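Local coordinates for B-type flagellar hook-associated protein 2 (Pseudomonas aeruginosa, PDB 5FHY) that caps the tip of the growing flagellar filament, helps flagellin monomers polymerise there, keeps unpolymerised subunits from leaking out, and is essential for motility, at residues T35-N41 with I175-G179; I49-I54 with Q147-D151; G125-D129 with K169-G173. Residues are numbered along the deposited sequence.

How the contacts relate
The crystallised piece of the protein is an elongated chain whose contacts fall in and between two beta-rich regions. Contact 1 lies in one antiparallel sheet and contact 2 on another, centres 39 Å and nearest atoms about 21 Å apart. Contact 3 sits between them, 21 Å from contact 1 and 20 Å from contact 2, centre to centre. The chain leaves the sheet of contact 1 through strand 34-42 for strand 48-50 and returns through 169-173. Contacts 2 and 3, their nearest atoms about 6 Å apart, alternate along the chain inside the loop closed by contact 1. A sodium ion lies about 7 Å from the Ala50 side chain; Ser159 and Ala163 form a sodium site.

Contact 1 of 3, residues T35-N41 with I175-G179; sequences TYQIQVN and ITVDG
Tyr36 lays its ring obliquely beside Val177 and Asp178, with CD1 4.0 Å from Val177 CG1 and 3.6 Å from Asp178 OD2; its chi1 is m. Residues 35-40 are extended, psi dropping to -31° at Asn41, and run antiparallel to strand 175-177, the short axes 4.8 Å apart at 168°. The register pairs Ile38 with Val177 and Val40 with Ile175 at non-hydrogen-bonded positions, CA-CA 4.9 and 4.6 Å, and Gln39 with Thr176 at a hydrogen-bonded one, CA-CA 5.2 Å. Gln39 N donates to Thr176 O and Thr176 N to Gln39 O, both at 3.1 Å. Beyond the strand end, Asp178 turns left-handed (phi/psi 56/32), yet Asp178 N still donates to Gln37 O at 2.9 Å, while Asp178, chi1 m, accepts through OD1 from Gln37 N at 3.0 Å. Water 1 accepts from Gly179 N at 2.5 Å, donates to Gln37 O at 3.3 Å and hydrogen-bonds Thr176 OG1 at 2.7 Å. Ile38, Val40, Ile175 and Val177 share one face, Val40 CG2 lying 4.3 Å from Ile175 CG2; Gln39 and Thr176 occupy the other. Lys48 of a second subunit makes a cation-pi contact with Tyr36. The ladder joins the two central strands of a four-stranded antiparallel sheet, Asp178 and Gly179 forming the tight connection to strand 180-184 in a beta hairpin.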
loop_
_atom_site.group_PDB
_atom_site.type_symbol
_atom_site.label_atom_id
_atom_site.label_comp_id
_atom_site.label_asym_id
_atom_site.label_seq_id
_atom_site.Cartn_x
_atom_site.Cartn_y
_atom_site.Cartn_z
ATOM N N THR B 35 9.734 15.363 -46.816
ATOM C CA THR B 35 10.671 15.763 -45.777
ATOM C C THR B 35 11.330 17.079 -46.163
ATOM O O THR B 35 11.594 17.323 -47.337
ATOM C CB THR B 35 11.736 14.681 -45.541
ATOM O OG1 THR B 35 12.802 15.223 -44.754
ATOM C CG2 THR B 35 12.293 14.182 -46.867
ATOM N N TYR B 36 11.585 17.937 -45.184
ATOM C CA TYR B 36 12.095 19.267 -45.482
ATOM C C TYR B 36 13.162 19.691 -44.488
ATOM O O TYR B 36 13.011 19.516 -43.280
ATOM C CB TYR B 36 10.959 20.293 -45.482
ATOM C CG TYR B 36 9.812 19.949 -46.409
ATOM C CD1 TYR B 36 9.846 20.316 -47.750
ATOM C CD2 TYR B 36 8.694 19.259 -45.942
ATOM C CE1 TYR B 36 8.804 20.008 -48.603
ATOM C CE2 TYR B 36 7.645 18.945 -46.790
ATOM C CZ TYR B 36 7.706 19.322 -48.120
ATOM O OH TYR B 36 6.669 19.017 -48.974
ATOM N N GLN B 37 14.247 20.252 -45.006
ATOM C CA GLN B 37 15.283 20.805 -44.155
ATOM C C GLN B 37 15.034 22.295 -43.986
ATOM O O GLN B 37 14.984 23.046 -44.963
ATOM C CB GLN B 37 16.666 20.542 -44.743
ATOM C CG GLN B 37 17.023 19.066 -44.808
ATOM C CD GLN B 37 17.138 18.435 -43.435
ATOM O OE1 GLN B 37 16.211 17.773 -42.965
ATOM N NE2 GLN B 37 18.280 18.632 -42.788
ATOM N N ILE B 38 14.898 22.723 -42.738
ATOM C CA ILE B 38 14.458 24.077 -42.457
ATOM C C ILE B 38 15.451 24.828 -41.585
ATOM O O ILE B 38 15.927 24.310 -40.578
ATOM C CB ILE B 38 13.078 24.074 -41.765
ATOM C CG1 ILE B 38 12.051 23.345 -42.633
ATOM C CG2 ILE B 38 12.615 25.493 -41.469
ATOM C CD1 ILE B 38 10.619 23.586 -42.220
ATOM N N GLN B 39 15.767 26.050 -41.993
ATOM C CA GLN B 39 16.559 26.949 -41.173
ATOM C C GLN B 39 15.687 28.136 -40.796
ATOM O O GLN B 39 14.823 28.547 -41.566
ATOM C CB GLN B 39 17.812 27.426 -41.920
ATOM C CG GLN B 39 18.820 26.337 -42.263
ATOM C CD GLN B 39 20.076 26.884 -42.930
ATOM O OE1 GLN B 39 20.370 28.078 -42.852
ATOM N NE2 GLN B 39 20.820 26.006 -43.599
ATOM N N VAL B 40 15.914 28.688 -39.612
ATOM C CA VAL B 40 15.276 29.937 -39.224
ATOM C C VAL B 40 16.375 30.963 -38.994
ATOM O O VAL B 40 17.118 30.870 -38.021
ATOM C CB VAL B 40 14.410 29.779 -37.960
ATOM C CG1 VAL B 40 13.896 31.140 -37.497
ATOM C CG2 VAL B 40 13.254 28.821 -38.225
ATOM N N ASN B 41 16.493 31.931 -39.895
ATOM C CA ASN B 41 17.571 32.907 -39.804
ATOM C C ASN B 41 17.187 34.130 -38.972
ATOM O O ASN B 41 18.039 34.737 -38.325
ATOM C CB ASN B 41 18.011 33.351 -41.201
ATOM C CG ASN B 41 18.618 32.221 -42.015
ATOM O OD1 ASN B 41 19.112 31.236 -41.467
ATOM N ND2 ASN B 41 18.599 32.369 -43.332
ATOM N N ILE B 175 13.135 32.528 -43.352
ATOM C CA ILE B 175 13.389 31.104 -43.222
ATOM C C ILE B 175 13.920 30.580 -44.546
ATOM O O ILE B 175 13.855 31.263 -45.567
ATOM C CB ILE B 175 12.118 30.318 -42.827
ATOM C CG1 ILE B 175 11.086 30.357 -43.956
ATOM C CG2 ILE B 175 11.499 30.873 -41.555
ATOM C CD1 ILE B 175 9.784 29.679 -43.602
ATOM N N THR B 176 14.470 29.375 -44.519
ATOM C CA THR B 176 14.856 28.693 -45.742
ATOM C C THR B 176 14.273 27.289 -45.707
ATOM O O THR B 176 14.300 26.625 -44.676
ATOM C CB THR B 176 16.392 28.622 -45.929
ATOM O OG1 THR B 176 16.950 27.667 -45.020
ATOM C CG2 THR B 176 17.045 29.979 -45.701
ATOM N N VAL B 177 13.731 26.845 -46.833
ATOM C CA VAL B 177 13.201 25.494 -46.937
ATOM C C VAL B 177 13.921 24.786 -48.071
ATOM O O VAL B 177 13.718 25.105 -49.242
ATOM C CB VAL B 177 11.682 25.483 -47.193
ATOM C CG1 VAL B 177 11.187 24.051 -47.354
ATOM C CG2 VAL B 177 10.945 26.188 -46.056
ATOM N N ASP B 178 14.764 23.824 -47.706
ATOM C CA ASP B 178 15.599 23.102 -48.658
ATOM C C ASP B 178 16.468 24.041 -49.490
ATOM O O ASP B 178 16.762 23.761 -50.647
ATOM C CB ASP B 178 14.730 22.238 -49.573
ATOM C CG ASP B 178 14.202 21.011 -48.868
ATOM O OD1 ASP B 178 14.904 20.507 -47.967
ATOM O OD2 ASP B 178 13.091 20.550 -49.207
ATOM N N GLY B 179 16.865 25.159 -48.891
ATOM C CA GLY B 179 17.737 26.116 -49.550
ATOM C C GLY B 179 17.020 27.358 -50.051
ATOM O O GLY B 179 17.652 28.380 -50.326
HETATM O O HOH W 1 16.717 25.375 -46.445
#

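Contact 2 of 3, residues I49-I54 with Q147-D151; sequences IALQAI and QLAFD
The two backbones run in opposite directions, 179° apart end to end, and approach most closely in register at Leu51 and Leu148, CA-CA 5.8 Å. Ile49 and Ala50 lie on strand 48-50; 147-148 form the last part of a 3-10 segment, after which the chain extends through Ala149 and Phe150.

Apolar contacts carry most of this buried contact. Phe150 (chi1 t, chi2 93°) turns one ring face to Ile49 (chi1 p, chi2 t), whose CD1 stands 3.6 Å from the Phe150 ring centroid, 18° off its normal, in a CH-pi contact; Ile49 CG2 also reaches Phe150 CE2 at 3.4 Å. Leu51, with rotamer mt, fits between Phe150 and Leu148: Leu51 CD2 is 3.7 Å from Phe150 CB, and Leu51 CD1 is 4.1 Å from Leu148 CD2. Ile54, with rotamer mm, extends the cluster, its CD1 4.4 Å from Leu148 CD2.

Polar linkage is supplied by water 2, which accepts from Gln52 N and donates to Gln147 O and Ala149 O, each at 3.0 Å. It thereby bridges the two main chains beside the Leu51-Leu148 approach.

The 147-151 loop packs against the side of strand 48-50 that bears Ile49 and Leu51; that strand lies between 114-121 and 165-166. Leu117 and Leu119 pack on Leu51, and Val132 of strand 130-136 packs on Phe150.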
loop_
_atom_site.group_PDB
_atom_site.type_symbol
_atom_site.label_atom_id
_atom_site.label_comp_id
_atom_site.label_asym_id
_atom_site.label_seq_id
_atom_site.Cartn_x
_atom_site.Cartn_y
_atom_site.Cartn_z
ATOM N N ILE B 49 8.856 51.987 -29.852
ATOM C CA ILE B 49 9.664 53.193 -29.808
ATOM C C ILE B 49 9.571 53.883 -28.459
ATOM O O ILE B 49 8.686 53.590 -27.653
ATOM C CB ILE B 49 9.234 54.192 -30.898
ATOM C CG1 ILE B 49 7.886 54.824 -30.544
ATOM C CG2 ILE B 49 9.170 53.508 -32.255
ATOM C CD1 ILE B 49 7.489 55.963 -31.446
ATOM N N ALA B 50 10.489 54.812 -28.228
ATOM C CA ALA B 50 10.488 55.611 -27.010
ATOM C C ALA B 50 10.656 57.072 -27.392
ATOM O O ALA B 50 11.601 57.433 -28.090
ATOM C CB ALA B 50 11.589 55.168 -26.065
ATOM N N LEU B 51 9.737 57.915 -26.938
ATOM C CA LEU B 51 9.777 59.331 -27.291
ATOM C C LEU B 51 10.729 60.073 -26.362
ATOM O O LEU B 51 11.338 59.463 -25.488
ATOM C CB LEU B 51 8.375 59.948 -27.249
ATOM C CG LEU B 51 7.304 59.205 -28.053
ATOM C CD1 LEU B 51 5.948 59.865 -27.887
ATOM C CD2 LEU B 51 7.693 59.110 -29.531
ATOM N N GLN B 52 10.870 61.380 -26.566
ATOM C CA GLN B 52 11.770 62.182 -25.743
ATOM C C GLN B 52 11.375 62.123 -24.275
ATOM O O GLN B 52 10.190 62.026 -23.949
ATOM C CB GLN B 52 11.781 63.643 -26.205
ATOM C CG GLN B 52 12.671 63.921 -27.400
ATOM C CD GLN B 52 12.733 65.395 -27.762
ATOM O OE1 GLN B 52 12.890 66.253 -26.892
ATOM N NE2 GLN B 52 12.612 65.695 -29.054
ATOM N N ALA B 53 12.370 62.174 -23.395
ATOM C CA ALA B 53 12.113 62.182 -21.961
ATOM C C ALA B 53 11.719 63.590 -21.556
ATOM O O ALA B 53 12.306 64.565 -22.022
ATOM C CB ALA B 53 13.327 61.712 -21.180
ATOM N N ILE B 54 10.716 63.695 -20.697
ATOM C CA ILE B 54 10.244 64.995 -20.256
ATOM C C ILE B 54 10.803 65.317 -18.877
ATOM O O ILE B 54 10.550 64.598 -17.910
ATOM C CB ILE B 54 8.706 65.046 -20.238
ATOM C CG1 ILE B 54 8.149 64.548 -21.575
ATOM C CG2 ILE B 54 8.225 66.451 -19.951
ATOM C CD1 ILE B 54 8.628 65.347 -22.758
ATOM N N GLN B 147 8.126 67.955 -29.199
ATOM C CA GLN B 147 9.202 67.030 -28.849
ATOM C C GLN B 147 8.686 65.599 -28.696
ATOM O O GLN B 147 9.439 64.698 -28.328
ATOM C CB GLN B 147 9.925 67.476 -27.570
ATOM C CG GLN B 147 9.064 67.589 -26.328
ATOM C CD GLN B 147 9.865 68.004 -25.103
ATOM O OE1 GLN B 147 11.089 67.867 -25.073
ATOM N NE2 GLN B 147 9.177 68.511 -24.086
ATOM N N LEU B 148 7.404 65.393 -28.988
ATOM C CA LEU B 148 6.836 64.049 -28.991
ATOM C C LEU B 148 6.800 63.478 -30.403
ATOM O O LEU B 148 6.262 62.395 -30.628
ATOM C CB LEU B 148 5.429 64.048 -28.392
ATOM C CG LEU B 148 5.278 64.351 -26.901
ATOM C CD1 LEU B 148 3.854 64.067 -26.455
ATOM C CD2 LEU B 148 6.274 63.551 -26.072
ATOM N N ALA B 149 7.387 64.202 -31.351
ATOM C CA ALA B 149 7.394 63.756 -32.736
ATOM C C ALA B 149 8.395 62.619 -32.901
ATOM O O ALA B 149 9.403 62.558 -32.198
ATOM C CB ALA B 149 7.720 64.914 -33.681
ATOM N N PHE B 150 8.105 61.714 -33.827
ATOM C CA PHE B 150 8.963 60.563 -34.069
ATOM C C PHE B 150 8.889 60.167 -35.538
ATOM O O PHE B 150 7.831 59.788 -36.043
ATOM C CB PHE B 150 8.556 59.388 -33.169
ATOM C CG PHE B 150 9.559 58.256 -33.134
ATOM C CD1 PHE B 150 10.540 58.206 -32.153
ATOM C CD2 PHE B 150 9.503 57.227 -34.062
ATOM C CE1 PHE B 150 11.453 57.162 -32.113
ATOM C CE2 PHE B 150 10.416 56.187 -34.025
ATOM C CZ PHE B 150 11.387 56.154 -33.046
ATOM N N ASP B 151 10.020 60.253 -36.222
ATOM C CA ASP B 151 10.085 59.854 -37.618
ATOM C C ASP B 151 11.029 58.660 -37.742
ATOM O O ASP B 151 12.244 58.808 -37.619
ATOM C CB ASP B 151 10.547 61.024 -38.496
ATOM C CG ASP B 151 10.596 60.668 -39.969
ATOM O OD1 ASP B 151 9.905 59.711 -40.377
ATOM O OD2 ASP B 151 11.327 61.349 -40.719
HETATM O O HOH W 2 9.979 61.951 -29.354
#

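Contact 3 of 3, residues G125-D129 with K169-G173; sequences GDGKD and KAANG
A type II beta turn from Gly125 to Lys128 docks on 169-173, the segment that leads from one sheet of the chain to the next. Gly125 (phi/psi 131/165) and Gly127 (85/-3) adopt backbone angles at which a CB would strike the preceding carbonyl oxygen; Lys128 centres an inverse gamma turn. CA atoms of Asp126 and Ala171 are 3.9 Å apart, those of Asp129 and Ala170 5.5 Å. Asp126 and Asn172, both chi1 m, exchange hydrogen bonds: Asp126 N to Asn172 OD1 is very short at 2.4 Å, and Asn172 N to Asp126 OD1 is 2.9 Å. Asp129, chi1 m, accepts through OD1 from Ala170 N at 3.2 Å, and Ala170 CB lies 3.3 Å from Lys128 O. Lys128 NZ folds back onto Asp126 O, 2.9 Å. Water 3 accepts from Gly127 N at 2.9 Å and donates to Asp129 OD2 and Ala170 O, both 2.7 Å. Side-chain acceptors thus meet backbone amides in place of sheet pairing, tying two irregular loops together through polar chemistry.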
loop_
_atom_site.group_PDB
_atom_site.type_symbol
_atom_site.label_atom_id
_atom_site.label_comp_id
_atom_site.label_asym_id
_atom_site.label_seq_id
_atom_site.Cartn_x
_atom_site.Cartn_y
_atom_site.Cartn_z
ATOM N N GLY B 125 6.293 42.825 -39.410
ATOM C CA GLY B 125 6.590 42.957 -40.825
ATOM C C GLY B 125 7.406 44.188 -41.169
ATOM O O GLY B 125 7.539 45.092 -40.350
ATOM N N ASP B 126 7.966 44.216 -42.375
ATOM C CA ASP B 126 8.716 45.376 -42.849
ATOM C C ASP B 126 7.812 46.599 -43.020
ATOM O O ASP B 126 6.733 46.506 -43.601
ATOM C CB ASP B 126 9.406 45.062 -44.182
ATOM C CG ASP B 126 10.559 44.085 -44.032
ATOM O OD1 ASP B 126 11.306 44.182 -43.036
ATOM O OD2 ASP B 126 10.709 43.213 -44.915
ATOM N N GLY B 127 8.268 47.748 -42.530
ATOM C CA GLY B 127 7.573 49.005 -42.754
ATOM C C GLY B 127 6.441 49.329 -41.796
ATOM O O GLY B 127 5.837 50.396 -41.883
ATOM N N LYS B 128 6.140 48.413 -40.885
ATOM C CA LYS B 128 5.065 48.641 -39.927
ATOM C C LYS B 128 5.622 49.360 -38.700
ATOM O O LYS B 128 5.371 48.960 -37.565
ATOM C CB LYS B 128 4.383 47.329 -39.521
ATOM C CG LYS B 128 3.612 46.634 -40.639
ATOM C CD LYS B 128 4.546 45.800 -41.491
ATOM C CE LYS B 128 3.834 45.098 -42.629
ATOM N NZ LYS B 128 4.813 44.352 -43.468
ATOM N N ASP B 129 6.383 50.423 -38.941
ATOM C CA ASP B 129 6.963 51.213 -37.860
ATOM C C ASP B 129 5.940 52.204 -37.319
ATOM O O ASP B 129 5.081 52.677 -38.061
ATOM C CB ASP B 129 8.210 51.964 -38.348
ATOM C CG ASP B 129 9.381 51.036 -38.650
ATOM O OD1 ASP B 129 9.620 50.084 -37.877
ATOM O OD2 ASP B 129 10.066 51.264 -39.670
ATOM N N LYS B 169 12.828 47.381 -34.300
ATOM C CA LYS B 169 12.377 47.755 -35.635
ATOM C C LYS B 169 11.371 46.740 -36.129
ATOM O O LYS B 169 11.594 45.540 -35.996
ATOM C CB LYS B 169 13.546 47.821 -36.622
ATOM C CG LYS B 169 14.543 48.929 -36.370
ATOM C CD LYS B 169 14.071 50.272 -36.903
ATOM C CE LYS B 169 14.167 50.338 -38.419
ATOM N NZ LYS B 169 14.070 51.738 -38.914
ATOM N N ALA B 170 10.273 47.210 -36.708
ATOM C CA ALA B 170 9.349 46.300 -37.365
ATOM C C ALA B 170 10.041 45.762 -38.612
ATOM O O ALA B 170 10.638 46.519 -39.376
ATOM C CB ALA B 170 8.044 46.996 -37.714
ATOM N N ALA B 171 9.965 44.455 -38.817
ATOM C CA ALA B 171 10.687 43.837 -39.919
ATOM C C ALA B 171 10.147 42.452 -40.241
ATOM O O ALA B 171 9.505 41.813 -39.405
ATOM C CB ALA B 171 12.171 43.756 -39.592
ATOM N N ASN B 172 10.427 41.981 -41.451
ATOM C CA ASN B 172 10.069 40.619 -41.809
ATOM C C ASN B 172 11.112 39.663 -41.263
ATOM O O ASN B 172 12.265 40.043 -41.057
ATOM C CB ASN B 172 9.961 40.443 -43.326
ATOM C CG ASN B 172 8.708 41.066 -43.911
ATOM O OD1 ASN B 172 8.116 41.972 -43.335
ATOM N ND2 ASN B 172 8.300 40.573 -45.071
ATOM N N GLY B 173 10.712 38.417 -41.043
ATOM C CA GLY B 173 11.654 37.384 -40.664
ATOM C C GLY B 173 12.122 36.662 -41.912
ATOM O O GLY B 173 11.735 37.020 -43.026
HETATM O O HOH W 3 10.221 48.789 -40.702
#